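Local coordinates for interferon gamma (Paralichthys olivaceus, PDB 6F1E), which is a homodimeric cytokine that binds interferon gamma receptor 1, and more weakly a receptor 1-like protein, and activates macrophages and neutrophils, at residues 38-43 with 153-158; 31-36 with 45-50; 8-13 with 94-99; 122-125 with 130-133. All blocks are in the same frame, centred on the assembly; numbering follows the deposited sequence.

Contact 1: residues 38-43 with 153-158; sequences SGRMET and TKMQRR
Arg-40, at the N-cap position of helix 41-64, and Arg-158, in helix 155-161, have their CA atoms 11.5 Å apart, a gap that only long side chains can bridge. The two reach out from opposite directions. Arg-158 comes fully extended from CG to NE, while the Arg-40 chain bends near its end (chi3 -73°), which lays its guanidinium flat against the other. The planes lie 9° from parallel with centres 3.4 Å apart, a flat stack in which Arg-40 NE sits over the centre of the Arg-158 group. The closest pair, Arg-40 NH1 and Arg-158 NE at 3.0 Å, consists of two donors and makes no bond. At the edge of the Arg-40 guanidinium, near its plane, the bent chain of Met-155 brings its CE to 3.6 Å from Arg-40 NH1.

Interferon gamma is an intertwined dimer, and this meeting of two parts distant in the chain lies against its partner. Glu-110 of the second subunit forms salt bridges with both Arg-158 NE and Arg-40 NH2, and Glu-42 of the second subunit forms another with Arg-40 NH2. These carboxylates of the second subunit probably offset the repulsion and let the two guanidinium groups lie face to face. Met-155 also packs on Met-45 of the second subunit.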
loop_
_atom_site.group_PDB
_atom_site.type_symbol
_atom_site.label_atom_id
_atom_site.label_comp_id
_atom_site.label_asym_id
_atom_site.label_seq_id
_atom_site.Cartn_x
_atom_site.Cartn_y
_atom_site.Cartn_z
ATOM N N SER A 38 5.200 -14.776 5.057
ATOM C CA SER A 38 6.528 -15.289 5.337
ATOM C C SER A 38 7.412 -14.067 5.591
ATOM O O SER A 38 6.933 -12.926 5.565
ATOM C CB SER A 38 7.029 -16.111 4.155
ATOM O OG SER A 38 6.037 -17.045 3.778
ATOM N N GLY A 39 8.694 -14.298 5.849
ATOM C CA GLY A 39 9.607 -13.206 6.157
ATOM C C GLY A 39 9.292 -12.669 7.533
ATOM O O GLY A 39 8.616 -13.343 8.331
ATOM N N ARG A 40 9.749 -11.442 7.784
ATOM C CA ARG A 40 9.797 -10.862 9.138
ATOM C C ARG A 40 8.439 -10.636 9.810
ATOM O O ARG A 40 7.398 -10.578 9.161
ATOM C CB ARG A 40 10.542 -9.514 9.119
ATOM C CG ARG A 40 12.029 -9.593 8.813
ATOM C CD ARG A 40 12.608 -8.216 8.524
ATOM N NE ARG A 40 12.183 -7.723 7.211
ATOM C CZ ARG A 40 12.815 -6.802 6.480
ATOM N NH1 ARG A 40 13.941 -6.224 6.905
ATOM N NH2 ARG A 40 12.316 -6.455 5.292
ATOM N N MET A 41 8.487 -10.477 11.129
ATOM C CA MET A 41 7.323 -10.082 11.930
ATOM C C MET A 41 6.779 -8.724 11.508
ATOM O O MET A 41 5.585 -8.483 11.552
ATOM C CB MET A 41 7.700 -10.045 13.418
ATOM C CG MET A 41 6.553 -9.780 14.390
ATOM S SD MET A 41 5.091 -10.849 14.256
ATOM C CE MET A 41 5.801 -12.501 14.111
ATOM N N GLU A 42 7.659 -7.834 11.103
ATOM C CA GLU A 42 7.250 -6.517 10.675
ATOM C C GLU A 42 6.425 -6.679 9.371
ATOM O O GLU A 42 5.368 -6.069 9.211
ATOM C CB GLU A 42 8.506 -5.607 10.544
ATOM C CG GLU A 42 8.292 -4.152 10.093
ATOM C CD GLU A 42 7.486 -3.266 11.046
ATOM O OE1 GLU A 42 7.525 -3.506 12.273
ATOM O OE2 GLU A 42 6.820 -2.308 10.556
ATOM N N THR A 43 6.883 -7.529 8.460
ATOM C CA THR A 43 6.193 -7.720 7.178
ATOM C C THR A 43 4.797 -8.349 7.378
ATOM O O THR A 43 3.819 -7.932 6.748
ATOM C CB THR A 43 7.004 -8.667 6.264
ATOM O OG1 THR A 43 8.391 -8.406 6.425
ATOM C CG2 THR A 43 6.661 -8.476 4.830
ATOM N N THR A 153 24.486 -0.920 7.072
ATOM C CA THR A 153 25.216 -2.144 7.486
ATOM C C THR A 153 24.389 -3.177 8.311
ATOM O O THR A 153 24.950 -4.109 8.905
ATOM C CB THR A 153 26.580 -1.821 8.169
ATOM O OG1 THR A 153 26.361 -1.253 9.460
ATOM C CG2 THR A 153 27.432 -0.866 7.306
ATOM N N LYS A 154 23.069 -2.987 8.349
ATOM C CA LYS A 154 22.106 -4.020 8.739
ATOM C C LYS A 154 21.193 -4.261 7.544
ATOM O O LYS A 154 20.915 -5.414 7.208
ATOM C CB LYS A 154 21.303 -3.599 9.978
ATOM C CG LYS A 154 22.183 -3.091 11.122
ATOM C CD LYS A 154 21.427 -2.845 12.424
ATOM C CE LYS A 154 22.266 -2.023 13.400
ATOM N NZ LYS A 154 21.773 -2.079 14.805
ATOM N N MET A 155 20.725 -3.174 6.917
ATOM C CA MET A 155 20.085 -3.228 5.585
ATOM C C MET A 155 21.024 -3.764 4.487
ATOM O O MET A 155 20.595 -4.554 3.625
ATOM C CB MET A 155 19.474 -1.856 5.175
ATOM C CG MET A 155 17.957 -1.870 4.999
ATOM S SD MET A 155 17.018 -2.345 6.478
ATOM C CE MET A 155 15.629 -3.239 5.769
ATOM N N GLN A 156 22.293 -3.348 4.516
ATOM C CA GLN A 156 23.279 -3.872 3.564
ATOM C C GLN A 156 23.576 -5.348 3.875
ATOM O O GLN A 156 23.636 -6.173 2.960
ATOM C CB GLN A 156 24.563 -3.031 3.548
ATOM C CG GLN A 156 25.337 -3.150 2.237
ATOM C CD GLN A 156 26.753 -2.603 2.321
ATOM O OE1 GLN A 156 27.001 -1.584 2.974
ATOM N NE2 GLN A 156 27.694 -3.275 1.647
ATOM N N ARG A 157 23.730 -5.680 5.160
ATOM C CA ARG A 157 23.966 -7.075 5.571
ATOM C C ARG A 157 22.752 -7.996 5.338
ATOM O O ARG A 157 22.928 -9.166 4.984
ATOM C CB ARG A 157 24.478 -7.160 7.027
ATOM C CG ARG A 157 26.002 -7.063 7.145
ATOM C CD ARG A 157 26.492 -7.255 8.579
ATOM N NE ARG A 157 27.485 -8.331 8.710
ATOM C CZ ARG A 157 27.961 -8.808 9.870
ATOM N NH1 ARG A 157 27.572 -8.307 11.054
ATOM N NH2 ARG A 157 28.853 -9.803 9.848
ATOM N N ARG A 158 21.537 -7.477 5.516
ATOM C CA ARG A 158 20.311 -8.248 5.236
ATOM C C ARG A 158 20.135 -8.566 3.740
ATOM O O ARG A 158 19.759 -9.688 3.377
ATOM C CB ARG A 158 19.056 -7.524 5.760
ATOM C CG ARG A 158 17.764 -8.208 5.340
ATOM C CD ARG A 158 16.548 -7.811 6.146
ATOM N NE ARG A 158 15.379 -8.505 5.587
ATOM C CZ ARG A 158 14.753 -9.574 6.101
ATOM N NH1 ARG A 158 15.112 -10.136 7.262
ATOM N NH2 ARG A 158 13.718 -10.079 5.443
#

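Contact 2: residues 31-36 with 45-50; sequences VFPKEP and MLFMGG
The ring of Phe-47 carries Pro-36 on one face: CB of Pro-36 stands 3.6 Å from the ring centroid and 8° off the normal, a CH-pi contact almost straight above the centre. Pro-36 CG continues over the far end of the ring, 3.8 Å from Phe-47 CZ. Pro-33 comes to that same outer end from across, its side chain at about a right angle to the phenylalanine, with Pro-33 CG 4.1 Å from Phe-47 CZ. Pro-33 O lies obliquely to the ring, 3.6 Å from Phe-47 CE2. Phe-47 reaches the loop because its CG is anti to the backbone N (chi1 -177°), sending the ring out from helix 41-64 into the curve of 31-36. The other ring here, Phe-32, has Val-31 CG1 over one face and meets the Tyr-55 ring with the planes at about 45°.

The contact thus lays the loop that precedes helix 41-64 back along that same helix. The loop is held by the second subunit too, whose Glu-138 accepts hydrogen bonds from the backbone N of Val-31 and of Phe-32. Between loop and helix the chemistry is dispersion and CH-pi, so the fit probably rests on shape and on the stiffness of the two prolines.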
loop_
_atom_site.group_PDB
_atom_site.type_symbol
_atom_site.label_atom_id
_atom_site.label_comp_id
_atom_site.label_asym_id
_atom_site.label_seq_id
_atom_site.Cartn_x
_atom_site.Cartn_y
_atom_site.Cartn_z
ATOM N N VAL A 31 -9.237 -14.584 -2.454
ATOM C CA VAL A 31 -9.261 -13.124 -2.372
ATOM C C VAL A 31 -7.912 -12.599 -1.798
ATOM O O VAL A 31 -7.276 -11.712 -2.359
ATOM C CB VAL A 31 -10.457 -12.638 -1.527
ATOM C CG1 VAL A 31 -10.468 -11.103 -1.454
ATOM C CG2 VAL A 31 -11.778 -13.160 -2.106
ATOM N N PHE A 32 -7.495 -13.202 -0.689
ATOM C CA PHE A 32 -6.321 -12.816 0.068
ATOM C C PHE A 32 -5.257 -13.917 -0.015
ATOM O O PHE A 32 -5.476 -15.052 0.460
ATOM C CB PHE A 32 -6.727 -12.588 1.511
ATOM C CG PHE A 32 -7.733 -11.490 1.672
ATOM C CD1 PHE A 32 -7.410 -10.193 1.324
ATOM C CD2 PHE A 32 -8.978 -11.741 2.147
ATOM C CE1 PHE A 32 -8.307 -9.145 1.458
ATOM C CE2 PHE A 32 -9.892 -10.699 2.296
ATOM C CZ PHE A 32 -9.556 -9.399 1.943
ATOM N N PRO A 33 -4.122 -13.608 -0.664
ATOM C CA PRO A 33 -2.919 -14.440 -0.615
ATOM C C PRO A 33 -2.425 -14.743 0.783
ATOM O O PRO A 33 -2.388 -13.836 1.603
ATOM C CB PRO A 33 -1.858 -13.542 -1.290
ATOM C CG PRO A 33 -2.514 -12.205 -1.538
ATOM C CD PRO A 33 -3.964 -12.538 -1.672
ATOM N N LYS A 34 -2.022 -15.987 1.040
ATOM C CA LYS A 34 -1.233 -16.316 2.238
ATOM C C LYS A 34 0.281 -16.196 2.031
ATOM O O LYS A 34 1.038 -16.312 2.995
ATOM C CB LYS A 34 -1.546 -17.718 2.746
ATOM C CG LYS A 34 -2.986 -17.909 3.174
ATOM C CD LYS A 34 -3.197 -19.280 3.798
ATOM C CE LYS A 34 -4.667 -19.524 4.114
ATOM N NZ LYS A 34 -4.845 -20.810 4.843
ATOM N N GLU A 35 0.719 -15.942 0.795
ATOM C CA GLU A 35 2.160 -15.898 0.449
ATOM C C GLU A 35 2.933 -14.809 1.231
ATOM O O GLU A 35 4.054 -15.067 1.697
ATOM C CB GLU A 35 2.387 -15.715 -1.079
ATOM C CG GLU A 35 1.718 -16.748 -2.002
ATOM C CD GLU A 35 1.348 -16.195 -3.386
ATOM O OE1 GLU A 35 0.764 -15.077 -3.478
ATOM O OE2 GLU A 35 1.628 -16.897 -4.389
ATOM N N PRO A 36 2.337 -13.601 1.395
ATOM C CA PRO A 36 3.062 -12.569 2.126
ATOM C C PRO A 36 3.148 -12.751 3.635
ATOM O O PRO A 36 3.709 -11.872 4.293
ATOM C CB PRO A 36 2.292 -11.285 1.779
ATOM C CG PRO A 36 1.601 -11.591 0.489
ATOM C CD PRO A 36 1.180 -13.016 0.692
ATOM N N MET A 45 2.945 -8.425 10.166
ATOM C CA MET A 45 2.056 -7.482 10.837
ATOM C C MET A 45 1.498 -6.439 9.884
ATOM O O MET A 45 0.353 -6.019 10.005
ATOM C CB MET A 45 2.757 -6.803 12.015
ATOM C CG MET A 45 2.850 -7.670 13.264
ATOM S SD MET A 45 1.263 -7.954 14.093
ATOM C CE MET A 45 0.826 -6.320 14.685
ATOM N N LEU A 46 2.304 -6.028 8.925
ATOM C CA LEU A 46 1.917 -4.946 8.034
ATOM C C LEU A 46 0.902 -5.456 7.008
ATOM O O LEU A 46 -0.144 -4.815 6.734
ATOM C CB LEU A 46 3.167 -4.384 7.349
ATOM C CG LEU A 46 2.982 -3.115 6.520
ATOM C CD1 LEU A 46 1.913 -2.148 7.012
ATOM C CD2 LEU A 46 4.317 -2.410 6.496
ATOM N N PHE A 47 1.215 -6.618 6.441
ATOM C CA PHE A 47 0.343 -7.202 5.470
ATOM C C PHE A 47 -1.009 -7.516 6.144
ATOM O O PHE A 47 -2.075 -7.132 5.616
ATOM C CB PHE A 47 0.980 -8.437 4.827
ATOM C CG PHE A 47 0.119 -9.036 3.751
ATOM C CD1 PHE A 47 -0.023 -8.392 2.534
ATOM C CD2 PHE A 47 -0.639 -10.192 3.999
ATOM C CE1 PHE A 47 -0.863 -8.905 1.557
ATOM C CE2 PHE A 47 -1.479 -10.700 3.034
ATOM C CZ PHE A 47 -1.581 -10.055 1.800
ATOM N N MET A 48 -0.954 -8.164 7.316
ATOM C CA MET A 48 -2.168 -8.492 8.097
ATOM C C MET A 48 -3.008 -7.287 8.456
ATOM O O MET A 48 -4.246 -7.365 8.415
ATOM C CB MET A 48 -1.856 -9.221 9.402
ATOM C CG MET A 48 -2.262 -10.681 9.484
ATOM S SD MET A 48 -3.818 -11.164 8.678
ATOM C CE MET A 48 -2.962 -11.920 7.290
ATOM N N GLY A 49 -2.339 -6.195 8.841
ATOM C CA GLY A 49 -3.006 -4.917 9.090
ATOM C C GLY A 49 -3.737 -4.431 7.852
ATOM O O GLY A 49 -4.827 -3.852 7.947
ATOM N N GLY A 50 -3.122 -4.666 6.688
ATOM C CA GLY A 50 -3.725 -4.353 5.403
ATOM C C GLY A 50 -4.949 -5.172 5.073
ATOM O O GLY A 50 -5.950 -4.629 4.544
#

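Contact 3: residues 8-13 with 94-99; sequences NKTIQN and NYILKK
Thr-10 takes a chi1 of -56°, which puts its methyl CG2 anti to the backbone N and its OG1 anti to the carbonyl carbon, and Ile-96 answers with a chi1 of -124°, off the staggered positions, which together with chi2 turns CD1 toward that methyl. The two side chains slide past each other in opposite directions, and CD1 of Ile-96 rests 4.1 Å from CG2 of Thr-10 and equally far from its CB. The same CD1 of Ile-96 reaches Ile-11, 4.2 Å from Ile-11 CG1, so one methyl fits beside two consecutive residues of the first helix. Tyr-95 comes obliquely: its CD2 is 4.1 Å from Thr-10 OG1, a van der Waals approach. That hydroxyl has its polar partner within its own helix, a hydrogen bond to the carbonyl O of Arg-6. Lys-99, one turn on from Tyr-95, lays its CG over one face of the tyrosine ring, 3.5 Å above the plane.

The helix segments run closer to antiparallel than to parallel, with 136° between their directions, and their axes come within 10.5 Å. CA atoms of Thr-10 and Ile-96 lie 7.8 Å apart. This is packing within the all-helical interferon fold. Around it, Ile-96 also touches Met-7 of helix 5-17 and Ile-59 of helix 41-64, while Leu-136 and Leu-139 of the second subunit pack on Ile-11 and Ile-96 respectively, so helices of both chains close round the contact.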
loop_
_atom_site.group_PDB
_atom_site.type_symbol
_atom_site.label_atom_id
_atom_site.label_comp_id
_atom_site.label_asym_id
_atom_site.label_seq_id
_atom_site.Cartn_x
_atom_site.Cartn_y
_atom_site.Cartn_z
ATOM N N ASN A 8 -17.035 -17.756 14.825
ATOM C CA ASN A 8 -17.170 -18.933 13.940
ATOM C C ASN A 8 -18.630 -19.127 13.599
ATOM O O ASN A 8 -19.003 -19.210 12.447
ATOM C CB ASN A 8 -16.612 -20.223 14.584
ATOM C CG ASN A 8 -16.964 -21.496 13.779
ATOM O OD1 ASN A 8 -16.242 -21.880 12.851
ATOM N ND2 ASN A 8 -18.084 -22.154 14.139
ATOM N N LYS A 9 -19.455 -19.182 14.634
ATOM C CA LYS A 9 -20.865 -19.405 14.450
ATOM C C LYS A 9 -21.440 -18.287 13.608
ATOM O O LYS A 9 -22.152 -18.583 12.647
ATOM C CB LYS A 9 -21.597 -19.564 15.797
ATOM C CG LYS A 9 -21.288 -20.881 16.499
ATOM C CD LYS A 9 -22.248 -21.166 17.642
ATOM C CE LYS A 9 -21.945 -22.512 18.285
ATOM N NZ LYS A 9 -22.973 -22.903 19.287
ATOM N N THR A 10 -21.089 -17.029 13.914
ATOM C CA THR A 10 -21.648 -15.895 13.174
ATOM C C THR A 10 -21.262 -15.932 11.692
ATOM O O THR A 10 -22.088 -15.558 10.818
ATOM C CB THR A 10 -21.298 -14.531 13.797
ATOM O OG1 THR A 10 -21.733 -14.500 15.162
ATOM C CG2 THR A 10 -22.005 -13.368 13.020
ATOM N N ILE A 11 -20.039 -16.404 11.407
ATOM C CA ILE A 11 -19.569 -16.490 10.008
ATOM C C ILE A 11 -20.354 -17.536 9.226
ATOM O O ILE A 11 -20.813 -17.268 8.099
ATOM C CB ILE A 11 -18.050 -16.787 9.898
ATOM C CG1 ILE A 11 -17.237 -15.513 10.179
ATOM C CG2 ILE A 11 -17.678 -17.356 8.511
ATOM C CD1 ILE A 11 -15.754 -15.771 10.432
ATOM N N GLN A 12 -20.500 -18.719 9.825
ATOM C CA GLN A 12 -21.335 -19.769 9.232
ATOM C C GLN A 12 -22.749 -19.266 8.909
ATOM O O GLN A 12 -23.185 -19.418 7.777
ATOM C CB GLN A 12 -21.389 -21.011 10.119
ATOM C CG GLN A 12 -20.029 -21.643 10.465
ATOM C CD GLN A 12 -19.050 -21.659 9.300
ATOM O OE1 GLN A 12 -17.979 -21.035 9.377
ATOM N NE2 GLN A 12 -19.418 -22.356 8.202
ATOM N N ASN A 13 -23.421 -18.604 9.856
ATOM C CA ASN A 13 -24.770 -18.063 9.597
ATOM C C ASN A 13 -24.710 -17.134 8.412
ATOM O O ASN A 13 -25.581 -17.154 7.553
ATOM C CB ASN A 13 -25.380 -17.273 10.779
ATOM C CG ASN A 13 -25.469 -18.077 12.075
ATOM O OD1 ASN A 13 -24.959 -19.202 12.193
ATOM N ND2 ASN A 13 -26.098 -17.470 13.081
ATOM N N ASN A 94 -22.645 -6.470 11.259
ATOM C CA ASN A 94 -22.209 -5.432 12.188
ATOM C C ASN A 94 -21.356 -6.042 13.268
ATOM O O ASN A 94 -20.354 -5.471 13.622
ATOM C CB ASN A 94 -23.379 -4.590 12.737
ATOM C CG ASN A 94 -23.847 -3.499 11.735
ATOM O OD1 ASN A 94 -25.024 -3.399 11.414
ATOM N ND2 ASN A 94 -22.908 -2.682 11.250
ATOM N N TYR A 95 -21.665 -7.250 13.722
ATOM C CA TYR A 95 -20.818 -7.867 14.751
ATOM C C TYR A 95 -19.413 -8.140 14.192
ATOM O O TYR A 95 -18.398 -7.880 14.857
ATOM C CB TYR A 95 -21.454 -9.127 15.369
ATOM C CG TYR A 95 -20.489 -9.925 16.245
ATOM C CD1 TYR A 95 -20.291 -9.626 17.593
ATOM C CD2 TYR A 95 -19.770 -10.983 15.703
ATOM C CE1 TYR A 95 -19.398 -10.381 18.374
ATOM C CE2 TYR A 95 -18.883 -11.740 16.460
ATOM C CZ TYR A 95 -18.684 -11.439 17.775
ATOM O OH TYR A 95 -17.756 -12.226 18.444
ATOM N N ILE A 96 -19.363 -8.653 12.971
ATOM C CA ILE A 96 -18.092 -9.057 12.345
ATOM C C ILE A 96 -17.258 -7.776 12.013
ATOM O O ILE A 96 -16.030 -7.707 12.270
ATOM C CB ILE A 96 -18.352 -10.122 11.213
ATOM C CG1 ILE A 96 -17.545 -11.374 11.485
ATOM C CG2 ILE A 96 -18.086 -9.650 9.811
ATOM C CD1 ILE A 96 -18.115 -12.191 12.619
ATOM N N LEU A 97 -17.937 -6.726 11.560
ATOM C CA LEU A 97 -17.300 -5.419 11.449
ATOM C C LEU A 97 -16.658 -4.937 12.758
ATOM O O LEU A 97 -15.485 -4.532 12.786
ATOM C CB LEU A 97 -18.308 -4.394 10.979
ATOM C CG LEU A 97 -17.770 -2.984 10.832
ATOM C CD1 LEU A 97 -16.544 -2.991 9.950
ATOM C CD2 LEU A 97 -18.859 -2.140 10.209
ATOM N N LYS A 98 -17.415 -4.999 13.843
ATOM C CA LYS A 98 -16.930 -4.549 15.164
ATOM C C LYS A 98 -15.680 -5.300 15.590
ATOM O O LYS A 98 -14.698 -4.691 15.968
ATOM C CB LYS A 98 -18.017 -4.741 16.234
ATOM C CG LYS A 98 -17.549 -4.473 17.644
ATOM C CD LYS A 98 -18.670 -4.652 18.658
ATOM C CE LYS A 98 -18.728 -6.086 19.194
ATOM N NZ LYS A 98 -19.336 -6.167 20.558
ATOM N N LYS A 99 -15.701 -6.627 15.524
ATOM C CA LYS A 99 -14.546 -7.380 15.995
ATOM C C LYS A 99 -13.276 -7.052 15.192
ATOM O O LYS A 99 -12.181 -7.081 15.754
ATOM C CB LYS A 99 -14.817 -8.901 16.004
ATOM C CG LYS A 99 -15.965 -9.391 16.894
ATOM C CD LYS A 99 -15.902 -8.963 18.379
ATOM C CE LYS A 99 -14.815 -9.652 19.200
ATOM N NZ LYS A 99 -14.450 -8.861 20.428
#

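Contact 4: residues 122-125 with 130-133; sequences GDIK and IIQS
Apolar contact comes first: Ile-124 CG2 and Ile-131 CG2 meet methyl to methyl at 3.3 Å, tighter than usual for two carbons, so the exact separation is doubtful although the contact itself is not. In both isoleucines CG2 is anti to the backbone N, which points these methyls at each other as the side chains pass at a slant. A looser apolar touch joins Lys-125 CB to Ile-131 CG1 at 4.1 Å, while the rest of the lysine chain leads away. Ile-124 itself packs on Val-31 of the second subunit.

The second kind sets a backbone oxygen against a branched side chain. Lys-125 O is 3.3 Å from Ile-131 CB and 3.4 Å from Ile-131 CG2, facing the fork of the isoleucine.

Polar bonds belong to the surroundings. Gln-132 NE2 is hydrogen-bonded to the carbonyl O of Met-126, in the short turn between the segments, and to Gln-65 OE1 of the second subunit.

The arrangement is a tight connection from helix 109-122 to helix 129-137, with CA atoms of Lys-125 and Ile-131 6.5 Å apart. Its chemistry is van der Waals between the segments; the directed bonds nearby are those of Gln-132, which links helix 129-137 to Met-126 of the connection and to the second subunit.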
loop_
_atom_site.group_PDB
_atom_site.type_symbol
_atom_site.label_atom_id
_atom_site.label_comp_id
_atom_site.label_asym_id
_atom_site.label_seq_id
_atom_site.Cartn_x
_atom_site.Cartn_y
_atom_site.Cartn_z
ATOM N N GLY A 122 0.112 6.368 -2.983
ATOM C CA GLY A 122 -0.657 5.732 -4.053
ATOM C C GLY A 122 -1.695 6.617 -4.737
ATOM O O GLY A 122 -2.057 6.386 -5.893
ATOM N N ASP A 123 -2.158 7.637 -4.040
ATOM C CA ASP A 123 -3.328 8.411 -4.445
ATOM C C ASP A 123 -2.926 9.706 -5.030
ATOM O O ASP A 123 -3.792 10.473 -5.439
ATOM C CB ASP A 123 -4.224 8.712 -3.216
ATOM C CG ASP A 123 -5.179 7.572 -2.874
ATOM O OD1 ASP A 123 -5.044 6.419 -3.390
ATOM O OD2 ASP A 123 -6.089 7.867 -2.068
ATOM N N ILE A 124 -1.634 9.990 -5.069
ATOM C CA ILE A 124 -1.185 11.316 -5.518
ATOM C C ILE A 124 -1.650 11.580 -6.983
ATOM O O ILE A 124 -1.717 10.632 -7.804
ATOM C CB ILE A 124 0.333 11.438 -5.301
ATOM C CG1 ILE A 124 0.590 11.607 -3.794
ATOM C CG2 ILE A 124 0.906 12.621 -6.075
ATOM C CD1 ILE A 124 2.045 11.509 -3.347
ATOM N N LYS A 125 -2.034 12.823 -7.293
ATOM C CA LYS A 125 -2.481 13.158 -8.665
ATOM C C LYS A 125 -1.275 13.380 -9.553
ATOM O O LYS A 125 -0.813 14.512 -9.746
ATOM C CB LYS A 125 -3.367 14.405 -8.707
ATOM C CG LYS A 125 -4.590 14.351 -7.811
ATOM C CD LYS A 125 -5.513 13.174 -8.108
ATOM C CE LYS A 125 -6.691 13.224 -7.153
ATOM N NZ LYS A 125 -7.671 12.173 -7.507
ATOM N N ILE A 130 1.013 20.946 -11.040
ATOM C CA ILE A 130 1.315 21.478 -9.721
ATOM C C ILE A 130 1.911 20.366 -8.881
ATOM O O ILE A 130 2.918 20.566 -8.200
ATOM C CB ILE A 130 0.050 21.967 -8.966
ATOM C CG1 ILE A 130 -0.749 23.093 -9.690
ATOM C CG2 ILE A 130 0.418 22.417 -7.563
ATOM C CD1 ILE A 130 0.094 24.200 -10.239
ATOM N N ILE A 131 1.277 19.201 -8.901
ATOM C CA ILE A 131 1.774 18.068 -8.103
ATOM C C ILE A 131 3.185 17.687 -8.550
ATOM O O ILE A 131 4.064 17.522 -7.740
ATOM C CB ILE A 131 0.848 16.838 -8.197
ATOM C CG1 ILE A 131 -0.576 17.173 -7.702
ATOM C CG2 ILE A 131 1.390 15.654 -7.400
ATOM C CD1 ILE A 131 -0.663 17.762 -6.306
ATOM N N GLN A 132 3.401 17.623 -9.847
ATOM C CA GLN A 132 4.699 17.264 -10.374
ATOM C C GLN A 132 5.798 18.197 -9.880
ATOM O O GLN A 132 6.885 17.720 -9.529
ATOM C CB GLN A 132 4.677 17.235 -11.905
ATOM C CG GLN A 132 3.853 16.087 -12.496
ATOM C CD GLN A 132 3.270 16.423 -13.869
ATOM O OE1 GLN A 132 3.667 17.393 -14.506
ATOM N NE2 GLN A 132 2.327 15.612 -14.324
ATOM N N SER A 133 5.528 19.503 -9.815
ATOM C CA SER A 133 6.565 20.469 -9.390
ATOM C C SER A 133 6.842 20.346 -7.898
ATOM O O SER A 133 7.996 20.333 -7.487
ATOM C CB SER A 133 6.177 21.909 -9.710
ATOM O OG SER A 133 5.558 21.961 -10.979
#

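How the contacts relate
Contacts 1 and 2 both use helix 41-64 and adjoin in sequence, their centres about 17 Å apart. Contact 3 joins helix 5-17 to helix 89-107; the centres of contacts 3 and 4 are the farthest apart of any pair, about 39 Å, on opposite sides of the chain's centre. Along the chain, contact 2 lies nested within the loop closed by contact 3; contact 4 follows, inside the long loop closed by contact 1, which brings the start of helix 41-64 back to the last helix. Contacts 3 and 4 stay about 19 Å apart at their nearest atoms. All four touch the second subunit, as expected of an interlocked dimer in which the partner chain completes much of the packing.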